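Local coordinates for protein polyketide synthase type I (Bacillus amyloliquefaciens, PDB 5KKU) that probably dehydrates carrier-bound beta-hydroxyacyl intermediates during polyketide assembly, as the N-terminal double-hotdog dehydratase domain of a difficidin synthase subunit, at residues L174-L179 against P234-T239. Numbering follows the deposited sequence.
Sequences LMELTL and PKTIYT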
loop_
_atom_site.group_PDB
_atom_site.type_symbol
_atom_site.label_atom_id
_atom_site.label_comp_id
_atom_site.label_asym_id
_atom_site.label_seq_id
_atom_site.Cartn_x
_atom_site.Cartn_y
_atom_site.Cartn_z
ATOM N N LEU A 174 1.274 9.485 14.594
ATOM C CA LEU A 174 2.551 9.520 13.893
ATOM C C LEU A 174 3.226 8.159 14.012
ATOM O O LEU A 174 3.450 7.665 15.116
ATOM C CB LEU A 174 3.453 10.611 14.471
ATOM C CG LEU A 174 4.677 10.992 13.637
ATOM C CD1 LEU A 174 4.330 11.021 12.156
ATOM C CD2 LEU A 174 5.238 12.332 14.086
ATOM N N MET A 175 3.546 7.554 12.873
ATOM C CA MET A 175 4.181 6.241 12.867
ATOM C C MET A 175 5.625 6.268 12.372
ATOM O O MET A 175 5.884 6.493 11.189
ATOM C CB MET A 175 3.361 5.258 12.029
ATOM C CG MET A 175 2.074 4.798 12.694
ATOM S SD MET A 175 1.195 3.556 11.726
ATOM C CE MET A 175 0.977 4.426 10.176
ATOM N N GLU A 176 6.558 6.028 13.287
ATOM C CA GLU A 176 7.951 5.999 12.961
ATOM C C GLU A 176 8.251 4.640 12.417
ATOM O O GLU A 176 8.142 3.676 13.095
ATOM C CB GLU A 176 8.795 6.317 14.182
ATOM C CG GLU A 176 10.247 6.541 13.851
ATOM C CD GLU A 176 11.074 6.821 15.058
ATOM O OE1 GLU A 176 10.912 6.129 16.036
ATOM O OE2 GLU A 176 11.892 7.724 15.036
ATOM N N LEU A 177 8.590 4.569 11.155
ATOM C CA LEU A 177 8.803 3.314 10.507
ATOM C C LEU A 177 10.185 3.163 9.922
ATOM O O LEU A 177 10.677 4.042 9.277
ATOM C CB LEU A 177 7.752 3.153 9.428
ATOM C CG LEU A 177 6.323 3.176 9.926
ATOM C CD1 LEU A 177 5.345 3.558 8.867
ATOM C CD2 LEU A 177 6.005 1.817 10.437
ATOM N N THR A 178 10.800 2.013 10.129
ATOM C CA THR A 178 12.079 1.670 9.550
ATOM C C THR A 178 12.073 0.257 8.997
ATOM O O THR A 178 11.518 -0.625 9.556
ATOM C CB THR A 178 13.230 1.826 10.529
ATOM O OG1 THR A 178 13.294 3.167 10.964
ATOM C CG2 THR A 178 14.485 1.567 9.895
ATOM N N LEU A 179 12.744 0.039 7.895
ATOM C CA LEU A 179 12.833 -1.266 7.333
ATOM C C LEU A 179 13.770 -2.188 8.088
ATOM O O LEU A 179 14.598 -1.744 8.818
ATOM C CB LEU A 179 13.257 -1.189 5.898
ATOM C CG LEU A 179 12.588 -0.147 5.034
ATOM C CD1 LEU A 179 13.373 -0.083 3.754
ATOM C CD2 LEU A 179 11.168 -0.502 4.749
ATOM N N PRO A 234 13.409 7.884 2.602
ATOM C CA PRO A 234 14.681 7.675 3.276
ATOM C C PRO A 234 14.632 6.447 4.131
ATOM O O PRO A 234 13.678 5.746 4.013
ATOM C CB PRO A 234 14.800 8.900 4.141
ATOM C CG PRO A 234 13.418 9.257 4.405
ATOM C CD PRO A 234 12.713 9.039 3.138
ATOM N N LYS A 235 15.619 6.200 4.959
ATOM C CA LYS A 235 15.663 5.036 5.786
ATOM C C LYS A 235 14.528 4.958 6.781
ATOM O O LYS A 235 14.004 3.929 7.024
ATOM C CB LYS A 235 16.981 4.979 6.502
ATOM C CG LYS A 235 18.113 4.471 5.656
ATOM C CD LYS A 235 19.409 4.431 6.414
ATOM C CE LYS A 235 20.552 4.095 5.479
ATOM N NZ LYS A 235 21.908 4.356 6.031
ATOM N N THR A 236 14.166 6.064 7.386
ATOM C CA THR A 236 13.038 6.074 8.276
ATOM C C THR A 236 12.029 7.090 7.803
ATOM O O THR A 236 12.378 8.165 7.481
ATOM C CB THR A 236 13.432 6.468 9.713
ATOM O OG1 THR A 236 14.438 5.612 10.221
ATOM C CG2 THR A 236 12.253 6.467 10.633
ATOM N N ILE A 237 10.766 6.722 7.783
ATOM C CA ILE A 237 9.697 7.646 7.491
ATOM C C ILE A 237 8.737 7.892 8.629
ATOM O O ILE A 237 8.697 7.173 9.600
ATOM C CB ILE A 237 8.884 7.254 6.276
ATOM C CG1 ILE A 237 8.155 5.954 6.535
ATOM C CG2 ILE A 237 9.743 7.176 5.042
ATOM C CD1 ILE A 237 7.087 5.621 5.557
ATOM N N TYR A 238 7.933 8.914 8.493
ATOM C CA TYR A 238 6.992 9.293 9.511
ATOM C C TYR A 238 5.643 9.514 8.927
ATOM O O TYR A 238 5.409 10.518 8.349
ATOM C CB TYR A 238 7.482 10.532 10.243
ATOM C CG TYR A 238 8.826 10.353 10.869
ATOM C CD1 TYR A 238 9.969 10.459 10.141
ATOM C CD2 TYR A 238 8.932 10.073 12.169
ATOM C CE1 TYR A 238 11.168 10.260 10.710
ATOM C CE2 TYR A 238 10.126 9.873 12.746
ATOM C CZ TYR A 238 11.235 9.995 12.025
ATOM O OH TYR A 238 12.380 9.793 12.630
ATOM N N THR A 239 4.789 8.539 9.089
ATOM C CA THR A 239 3.466 8.564 8.593
ATOM C C THR A 239 2.500 9.289 9.528
ATOM O O THR A 239 2.169 8.819 10.564
ATOM C CB THR A 239 2.995 7.133 8.246
ATOM O OG1 THR A 239 3.833 6.591 7.225
ATOM C CG2 THR A 239 1.588 7.154 7.772
#
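Four backbone hydrogen bonds join Leu-174–Leu-179 to Pro-234–Thr-239 as antiparallel neighbours in what is predicted to be the C-terminal hotdog fold. Met-175 and Thr-239 exchange one N-H...O pair, Leu-177 and Ile-237 the other. The bond from Leu-177 N to Ile-237 O (3.0 Å) is nearly straight, 173° at the hydrogen, and lies in the carbonyl plane; both Met-175/Thr-239 donors instead sit above the planes of their acceptor carbonyls. Between these rungs, Glu-176 faces Tyr-238 as a non-hydrogen-bonded pair, their side chains alongside and pointing the same way. Glu-176 CG is anti to the backbone N (chi1 -170°), and the extended chain lays CG obliquely against the phenol, 3.5 Å from Tyr-238 CE2. Tyr-238 OH donates to the anti lone pair of Glu-176 OE2 at 3.2 Å, with carboxylate and ring planes 49° apart; Arg-268 NH2 adds a weak hydrogen bond to the same hydroxyl. Leu-174 CD1 reaches Tyr-238 CB at 3.7 Å. Farther along this face, the hydroxyls of Thr-178 and Thr-236 share a hydrogen bond, OG1 to OG1, 2.8 Å, while Thr-236 CG2 packs on Glu-176 CG.

The other face is mainly apolar: Met-175, bent at its last torsion, brings CE to 3.7 Å from Thr-239 CG2, and Leu-177 CB meets Ile-237 CG1 at 4.0 Å. Thr-239 OG1 hydrogen-bonds to Ser-200 OG in helix 194-200, which also carries Asp-198, the predicted proton donor, whose side chain lies about 9 Å from that of Leu-177. Phe-196 of that helix packs on Ile-237 and Leu-179, whereas helix 128-133 covers the Glu-176/Tyr-238 face through Met-132. Strands 162-168 and 258-266 flank the pair, continuing the antiparallel sheet on either side.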